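Local structure of Nrps/pks (Streptomyces albus, 4OPF) at residues G108-G113 / G177-A182; G135-A140 / G151-V156; I9-M14 / G228-K233. The protein is a ketosynthase domain of the "AT-less" oxazolomycin polyketide synthase and probably accepts or passes on the growing acyl chain. All blocks are in the same frame, centred on the assembly; numbering follows the deposited sequence.

Contact 1 (G108-G113 / G177-A182); sequences GVYVGG and GDVEAA
G108 and A182 pair as a parallel bridge where strand 107-112 meets the start of strand 181-188. One backbone hydrogen bond joins the segments: G108 N donates to A181 O over 3.0 Å, at 151° about the hydrogen. Next to it A182 CA approaches G108 O at 3.3 Å, a CA-H...O contact that continues the pairing.

The side-chain packing gathers on one face. CG of Y110 is anti to its carbonyl carbon (chi1 -57°), and the ring makes apolar contact with the methyl of A182 at its edge, near its plane, with CE2 4.1 Å from CB. V179 brings CG1 to 3.7 Å from G108 N, and the same methyl is 4.1 Å from Y110 OH. A beta carbon on G108 would collide with CE2 of Y110 and press on CG1 of V179, so the absence of a side chain is what lets the ring lie here. Helix 162-175 packs on Y110 and V179.

G177 closes that helix in a Schellman motif, and D178 forms salt bridges with R277 and K281 of the second subunit. Strands 153-156 and 181-188 with helix 162-175 make a beta-alpha-beta crossover past strand 107-112, as in the thiolase fold.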
loop_
_atom_site.group_PDB
_atom_site.type_symbol
_atom_site.label_atom_id
_atom_site.label_comp_id
_atom_site.label_asym_id
_atom_site.label_seq_id
_atom_site.Cartn_x
_atom_site.Cartn_y
_atom_site.Cartn_z
ATOM N N GLY A 108 -0.730 2.160 12.532
ATOM C CA GLY A 108 -0.102 2.044 11.224
ATOM C C GLY A 108 0.463 3.380 10.788
ATOM O O GLY A 108 0.071 4.434 11.297
ATOM N N VAL A 109 1.443 3.318 9.907
ATOM C CA VAL A 109 2.110 4.462 9.349
ATOM C C VAL A 109 2.062 4.335 7.828
ATOM O O VAL A 109 2.514 3.352 7.254
ATOM C CB VAL A 109 3.557 4.492 9.793
ATOM C CG1 VAL A 109 4.340 5.635 9.147
ATOM C CG2 VAL A 109 3.634 4.609 11.289
ATOM N N TYR A 110 1.514 5.339 7.169
ATOM C CA TYR A 110 1.303 5.335 5.741
ATOM C C TYR A 110 1.817 6.634 5.188
ATOM O O TYR A 110 1.264 7.698 5.496
ATOM C CB TYR A 110 -0.202 5.178 5.436
ATOM C CG TYR A 110 -0.758 3.913 6.061
ATOM C CD1 TYR A 110 -0.655 2.685 5.432
ATOM C CD2 TYR A 110 -1.235 3.926 7.341
ATOM C CE1 TYR A 110 -1.146 1.518 6.038
ATOM C CE2 TYR A 110 -1.725 2.784 7.936
ATOM C CZ TYR A 110 -1.665 1.586 7.288
ATOM O OH TYR A 110 -2.138 0.450 7.925
ATOM N N VAL A 111 2.894 6.575 4.410
ATOM C CA VAL A 111 3.551 7.781 3.943
ATOM C C VAL A 111 3.538 7.895 2.454
ATOM O O VAL A 111 3.862 6.938 1.768
ATOM C CB VAL A 111 5.037 7.799 4.374
ATOM C CG1 VAL A 111 5.801 9.004 3.844
ATOM C CG2 VAL A 111 5.112 7.773 5.885
ATOM N N GLY A 112 3.158 9.068 1.951
ATOM C CA GLY A 112 3.299 9.355 0.540
ATOM C C GLY A 112 4.569 10.144 0.339
ATOM O O GLY A 112 4.745 11.209 0.892
ATOM N N GLY A 113 5.468 9.624 -0.450
ATOM C CA GLY A 113 6.728 10.265 -0.607
ATOM C C GLY A 113 7.673 9.465 -1.470
ATOM O O GLY A 113 7.485 8.274 -1.706
ATOM N N GLY A 177 -10.244 -3.168 10.993
ATOM C CA GLY A 177 -9.838 -3.487 12.390
ATOM C C GLY A 177 -8.366 -3.907 12.487
ATOM O O GLY A 177 -7.927 -4.359 13.524
ATOM N N ASP A 178 -7.581 -3.717 11.432
ATOM C CA ASP A 178 -6.154 -4.056 11.501
ATOM C C ASP A 178 -5.282 -3.111 12.370
ATOM O O ASP A 178 -4.260 -3.521 12.902
ATOM C CB ASP A 178 -5.577 -4.186 10.085
ATOM C CG ASP A 178 -5.987 -5.517 9.386
ATOM O OD1 ASP A 178 -6.648 -6.420 10.009
ATOM O OD2 ASP A 178 -5.638 -5.659 8.189
ATOM N N VAL A 179 -5.691 -1.853 12.510
ATOM C CA VAL A 179 -5.009 -0.870 13.367
ATOM C C VAL A 179 -6.065 -0.157 14.200
ATOM O O VAL A 179 -7.224 -0.034 13.769
ATOM C CB VAL A 179 -4.215 0.142 12.537
ATOM C CG1 VAL A 179 -3.151 -0.559 11.725
ATOM C CG2 VAL A 179 -5.110 0.931 11.575
ATOM N N GLU A 180 -5.671 0.301 15.360
ATOM C CA GLU A 180 -6.517 1.184 16.164
ATOM C C GLU A 180 -6.378 2.655 15.757
ATOM O O GLU A 180 -7.231 3.480 16.091
ATOM C CB GLU A 180 -6.229 1.007 17.656
ATOM C CG GLU A 180 -4.852 1.492 18.060
ATOM C CD GLU A 180 -4.682 1.772 19.558
ATOM O OE1 GLU A 180 -4.537 0.804 20.334
ATOM O OE2 GLU A 180 -4.642 2.984 19.935
ATOM N N ALA A 181 -5.302 3.000 15.064
ATOM C CA ALA A 181 -5.097 4.363 14.659
ATOM C C ALA A 181 -4.057 4.351 13.593
ATOM O O ALA A 181 -3.404 3.339 13.393
ATOM C CB ALA A 181 -4.647 5.196 15.854
ATOM N N ALA A 182 -3.940 5.448 12.874
ATOM C CA ALA A 182 -3.037 5.546 11.729
ATOM C C ALA A 182 -2.404 6.927 11.593
ATOM O O ALA A 182 -3.074 7.965 11.765
ATOM C CB ALA A 182 -3.786 5.251 10.451
#

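Contact 2 (G135-A140 / G151-V156)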
loop_
_atom_site.group_PDB
_atom_site.type_symbol
_atom_site.label_atom_id
_atom_site.label_comp_id
_atom_site.label_asym_id
_atom_site.label_seq_id
_atom_site.Cartn_x
_atom_site.Cartn_y
_atom_site.Cartn_z
ATOM N N GLY A 135 15.105 1.239 3.772
ATOM C CA GLY A 135 15.342 0.478 2.549
ATOM C C GLY A 135 14.196 0.649 1.561
ATOM O O GLY A 135 13.474 -0.295 1.277
ATOM N N GLN A 136 14.025 1.865 1.046
ATOM C CA GLN A 136 12.840 2.281 0.235
ATOM C C GLN A 136 11.553 2.424 1.024
ATOM O O GLN A 136 10.590 3.098 0.567
ATOM C CB GLN A 136 12.599 1.367 -0.970
ATOM C CG GLN A 136 13.654 1.516 -2.062
ATOM C CD GLN A 136 15.013 1.935 -1.516
ATOM O OE1 GLN A 136 15.284 3.135 -1.352
ATOM N NE2 GLN A 136 15.864 0.954 -1.203
ATOM N N ASN A 137 11.513 1.780 2.192
ATOM C CA ASN A 137 10.382 1.937 3.086
ATOM C C ASN A 137 10.782 2.826 4.233
ATOM O O ASN A 137 9.942 3.017 5.125
ATOM C CB ASN A 137 9.938 0.549 3.598
ATOM C CG ASN A 137 8.469 0.488 3.932
ATOM O OD1 ASN A 137 7.584 0.802 3.076
ATOM N ND2 ASN A 137 8.167 0.017 5.179
ATOM N N TYR A 138 12.043 3.353 4.218
ATOM C CA TYR A 138 12.623 4.025 5.390
ATOM C C TYR A 138 11.769 5.222 5.841
ATOM O O TYR A 138 11.711 5.511 7.015
ATOM C CB TYR A 138 14.095 4.464 5.163
ATOM C CG TYR A 138 14.219 5.529 4.081
ATOM C CD1 TYR A 138 14.020 6.873 4.366
ATOM C CD2 TYR A 138 14.523 5.189 2.783
ATOM C CE1 TYR A 138 14.146 7.843 3.384
ATOM C CE2 TYR A 138 14.615 6.155 1.782
ATOM C CZ TYR A 138 14.404 7.481 2.090
ATOM O OH TYR A 138 14.512 8.442 1.103
ATOM N N LEU A 139 11.071 5.912 4.922
ATOM C CA LEU A 139 10.293 7.063 5.321
ATOM C C LEU A 139 9.228 6.670 6.360
ATOM O O LEU A 139 9.006 7.453 7.311
ATOM C CB LEU A 139 9.614 7.774 4.121
ATOM C CG LEU A 139 10.567 8.515 3.174
ATOM C CD1 LEU A 139 9.751 9.028 2.029
ATOM C CD2 LEU A 139 11.232 9.706 3.853
ATOM N N ALA A 140 8.557 5.527 6.145
ATOM C CA ALA A 140 7.587 5.016 7.108
ATOM C C ALA A 140 8.310 4.298 8.271
ATOM O O ALA A 140 7.987 4.494 9.453
ATOM C CB ALA A 140 6.606 4.080 6.419
ATOM N N GLY A 151 1.782 -1.137 14.017
ATOM C CA GLY A 151 0.898 -1.403 12.878
ATOM C C GLY A 151 1.721 -1.528 11.600
ATOM O O GLY A 151 2.934 -1.320 11.625
ATOM N N PRO A 152 1.077 -1.860 10.479
ATOM C CA PRO A 152 1.805 -1.838 9.199
ATOM C C PRO A 152 2.453 -0.502 8.911
ATOM O O PRO A 152 1.905 0.546 9.286
ATOM C CB PRO A 152 0.717 -2.165 8.143
ATOM C CG PRO A 152 -0.436 -2.688 8.914
ATOM C CD PRO A 152 -0.372 -2.120 10.300
ATOM N N SER A 153 3.617 -0.530 8.264
ATOM C CA SER A 153 4.383 0.659 8.016
ATOM C C SER A 153 4.719 0.663 6.560
ATOM O O SER A 153 5.516 -0.154 6.152
ATOM C CB SER A 153 5.673 0.585 8.785
ATOM O OG SER A 153 6.400 1.812 8.786
ATOM N N THR A 154 4.137 1.568 5.782
ATOM C CA THR A 154 4.287 1.516 4.337
ATOM C C THR A 154 4.445 2.875 3.688
ATOM O O THR A 154 3.902 3.885 4.137
ATOM C CB THR A 154 3.073 0.792 3.651
ATOM O OG1 THR A 154 1.878 1.372 4.069
ATOM C CG2 THR A 154 2.955 -0.678 4.067
ATOM N N VAL A 155 5.211 2.894 2.625
ATOM C CA VAL A 155 5.427 4.057 1.855
ATOM C C VAL A 155 4.845 3.803 0.462
ATOM O O VAL A 155 5.113 2.747 -0.126
ATOM C CB VAL A 155 6.929 4.330 1.641
ATOM C CG1 VAL A 155 7.123 5.548 0.753
ATOM C CG2 VAL A 155 7.626 4.583 2.941
ATOM N N VAL A 156 4.189 4.819 -0.097
ATOM C CA VAL A 156 3.729 4.768 -1.472
ATOM C C VAL A 156 4.214 5.947 -2.267
ATOM O O VAL A 156 4.235 7.077 -1.791
ATOM C CB VAL A 156 2.198 4.627 -1.579
ATOM C CG1 VAL A 156 1.796 3.277 -1.021
ATOM C CG2 VAL A 156 1.486 5.663 -0.784
HETATM O O HOH W 1 7.272 0.520 -0.114
#
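N137 spans two peptide groups of strand 153-156 with its side-chain amide. ND2 donates to S153 O at 2.8 Å, nearly straight at 172°; the acceptor lies in the plane of the amide, although ND2 itself stands above the carbonyl plane of S153. OD1 accepts from V155 N at 3.2 Å in a more bent bond. CG is anti to the backbone N (chi1 -151°), and from there the amide serves one C=O and one N-H, as a neighbouring strand would. A water, 3.2 Å from N137 OD1, can also donate to V155 O, but more acceptors lie around it than its protons can serve. An alanine at N137 would probably leave V155 N and S153 O without their mates across this contact and let the loop before the helix drift from the strand.

The hydroxyl of S153 is satisfied elsewhere, by OG of S144, one turn after A140 on helix 138-147. Its OG sits 3.3 Å from A140 CB, and its approach to A140 O has too poor an angle for a bond. The first helical turn is closed by a weak bond from A140 N to N137 O. V155 turns CG2 into this turn, 3.5 Å from A140 N and 3.9 Å from L139 CB, so a methyl packs against backbone as well as side chains. Q136 O is taken by S115 OG.

T154 and V156 bond to strand 107-112. D157 of the second subunit packs on Q136 and N137, and N256 of that subunit on S153, placing the contact at the dimer interface. This outermost strand within the chain, held along its outer side by the start of helix 138-147, belongs to the N-terminal half of the thiolase fold.

Contact 3 (I9-M14 / G228-K233); sequences IAVVGM and GVLLLK
A classic beta bulge interrupts the antiparallel pairing of strands 9-17 and 226-234 within the thiolase-fold sheet: V12 and G13 both face L231. The two strand segments pass 4.6 Å apart at their axes, at 150° between their directions. At the bulge, V12 N donates to L231 O at 2.9 Å, and G13 N reaches the same oxygen in a weak bond, so one carbonyl serves two successive N-H groups. L231 N returns a nearly straight bond to G13 O at 2.8 Å, the donor standing above the carbonyl plane. Before the bulge, A10 and K233 form a regular hydrogen-bonded pair, with A10 N donating to K233 O and K233 N to A10 O. CA-H...O contacts fill in between, including L232 CA to A10 O at 3.3 Å.

The extra residue puts V12 out of step with its neighbours. Its CG1 is anti to the carbonyl carbon (chi1 -53°), which leaves CG2 between the backbone N and the carbonyl carbon; CG2 meets CD2 of L231 at 3.7 Å, the two side chains crossing at a slant. The aliphatic part of K233 also passes V12, and its NZ forms a salt bridge with D243. L231 packs against A95 of helix 79-95.

The opposite face carries V11, M14, L230 and L232, covered by helices 162-175 and 338-352. V11 and L232 lie side by side, pointing the same way, with V11 CG2 3.8 Å from L232 CD2; I9 adds CG2 against L232 CB. M14, a selenomethionine, lies similarly beside L230. Its chain bends at chi3 (-17°), and the terminal CE comes to 3.5 Å from CD2 of L230, tighter than a usual carbon contact.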
loop_
_atom_site.group_PDB
_atom_site.type_symbol
_atom_site.label_atom_id
_atom_site.label_comp_id
_atom_site.label_asym_id
_atom_site.label_seq_id
_atom_site.Cartn_x
_atom_site.Cartn_y
_atom_site.Cartn_z
ATOM N N ILE A 9 -14.040 8.171 9.970
ATOM C CA ILE A 9 -12.709 8.202 10.568
ATOM C C ILE A 9 -12.436 9.618 10.994
ATOM O O ILE A 9 -12.506 10.503 10.165
ATOM C CB ILE A 9 -11.698 7.716 9.538
ATOM C CG1 ILE A 9 -11.842 6.215 9.308
ATOM C CG2 ILE A 9 -10.261 8.034 9.937
ATOM C CD1 ILE A 9 -11.220 5.799 7.971
ATOM N N ALA A 10 -12.124 9.824 12.278
ATOM C CA ALA A 10 -11.776 11.132 12.792
ATOM C C ALA A 10 -10.315 11.505 12.532
ATOM O O ALA A 10 -9.414 10.684 12.679
ATOM C CB ALA A 10 -12.012 11.172 14.287
ATOM N N VAL A 11 -10.094 12.751 12.147
ATOM C CA VAL A 11 -8.779 13.349 12.165
ATOM C C VAL A 11 -8.612 13.897 13.563
ATOM O O VAL A 11 -9.262 14.869 13.885
ATOM C CB VAL A 11 -8.704 14.481 11.162
ATOM C CG1 VAL A 11 -7.328 15.132 11.209
ATOM C CG2 VAL A 11 -8.997 13.932 9.787
ATOM N N VAL A 12 -7.813 13.245 14.406
ATOM C CA VAL A 12 -7.645 13.656 15.758
ATOM C C VAL A 12 -6.409 14.493 16.003
ATOM O O VAL A 12 -6.226 14.986 17.125
ATOM C CB VAL A 12 -7.681 12.475 16.742
ATOM C CG1 VAL A 12 -8.940 11.649 16.529
ATOM C CG2 VAL A 12 -6.438 11.589 16.647
ATOM N N GLY A 13 -5.557 14.663 15.001
ATOM C CA GLY A 13 -4.437 15.530 15.152
ATOM C C GLY A 13 -3.769 15.776 13.825
ATOM O O GLY A 13 -3.868 14.939 12.916
HETATM N N MSE A 14 -3.110 16.925 13.699
HETATM C CA MSE A 14 -2.474 17.247 12.451
HETATM C C MSE A 14 -1.405 18.261 12.632
HETATM O O MSE A 14 -1.472 19.087 13.519
HETATM C CB MSE A 14 -3.497 17.783 11.451
HETATM C CG MSE A 14 -4.265 18.986 12.020
HETATM SE SE MSE A 14 -5.810 19.506 10.819
HETATM C CE MSE A 14 -5.286 18.606 9.298
ATOM N N GLY A 228 3.011 17.198 5.580
ATOM C CA GLY A 228 1.802 17.174 6.389
ATOM C C GLY A 228 1.640 15.820 7.018
ATOM O O GLY A 228 1.969 14.789 6.405
ATOM N N VAL A 229 1.173 15.810 8.252
ATOM C CA VAL A 229 0.899 14.568 8.966
ATOM C C VAL A 229 -0.448 14.637 9.647
ATOM O O VAL A 229 -0.762 15.652 10.300
ATOM C CB VAL A 229 1.983 14.299 10.030
ATOM C CG1 VAL A 229 1.744 12.977 10.686
ATOM C CG2 VAL A 229 3.385 14.359 9.396
ATOM N N LEU A 230 -1.248 13.580 9.473
ATOM C CA LEU A 230 -2.555 13.394 10.177
ATOM C C LEU A 230 -2.477 12.201 11.101
ATOM O O LEU A 230 -1.841 11.187 10.750
ATOM C CB LEU A 230 -3.657 13.079 9.187
ATOM C CG LEU A 230 -3.756 14.036 8.026
ATOM C CD1 LEU A 230 -4.829 13.539 7.104
ATOM C CD2 LEU A 230 -4.050 15.456 8.513
ATOM N N LEU A 231 -3.092 12.314 12.269
ATOM C CA LEU A 231 -3.352 11.155 13.093
ATOM C C LEU A 231 -4.852 10.857 12.984
ATOM O O LEU A 231 -5.682 11.742 13.230
ATOM C CB LEU A 231 -2.895 11.373 14.542
ATOM C CG LEU A 231 -3.170 10.206 15.529
ATOM C CD1 LEU A 231 -2.345 8.974 15.258
ATOM C CD2 LEU A 231 -2.910 10.598 16.969
ATOM N N LEU A 232 -5.178 9.609 12.667
ATOM C CA LEU A 232 -6.534 9.132 12.443
ATOM C C LEU A 232 -6.946 8.019 13.372
ATOM O O LEU A 232 -6.151 7.132 13.691
ATOM C CB LEU A 232 -6.635 8.585 11.053
ATOM C CG LEU A 232 -6.144 9.455 9.911
ATOM C CD1 LEU A 232 -6.321 8.755 8.581
ATOM C CD2 LEU A 232 -6.867 10.784 9.854
ATOM N N LYS A 233 -8.199 8.031 13.766
ATOM C CA LYS A 233 -8.815 6.950 14.558
ATOM C C LYS A 233 -10.278 6.765 14.090
ATOM O O LYS A 233 -10.897 7.711 13.624
ATOM C CB LYS A 233 -8.910 7.358 16.020
ATOM C CG LYS A 233 -7.611 7.379 16.770
ATOM C CD LYS A 233 -7.737 7.897 18.206
ATOM C CE LYS A 233 -8.494 6.942 19.097
ATOM N NZ LYS A 233 -8.034 7.187 20.496
#

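The three contacts run across one sheet, in the strand order 153-156, 107-112, 181-188, 226-234, 9-17, that of the N-terminal half of a thiolase-fold ketosynthase. Contact 1 lies between the others, its centre 10 Å from each. It probably bonds to contact 2 through V109 O and T154 N (2.8 Å) and to contact 3 through A182 O and L232 N (2.8 Å). Contacts 2 and 3 do not touch; their nearest atoms are about 9 Å apart. Contacts 1 and 2 also reach the second subunit. In ketosynthases of this family the nucleophilic cysteine follows the strand equivalent to 153-156, so contact 2 probably adjoins the active site.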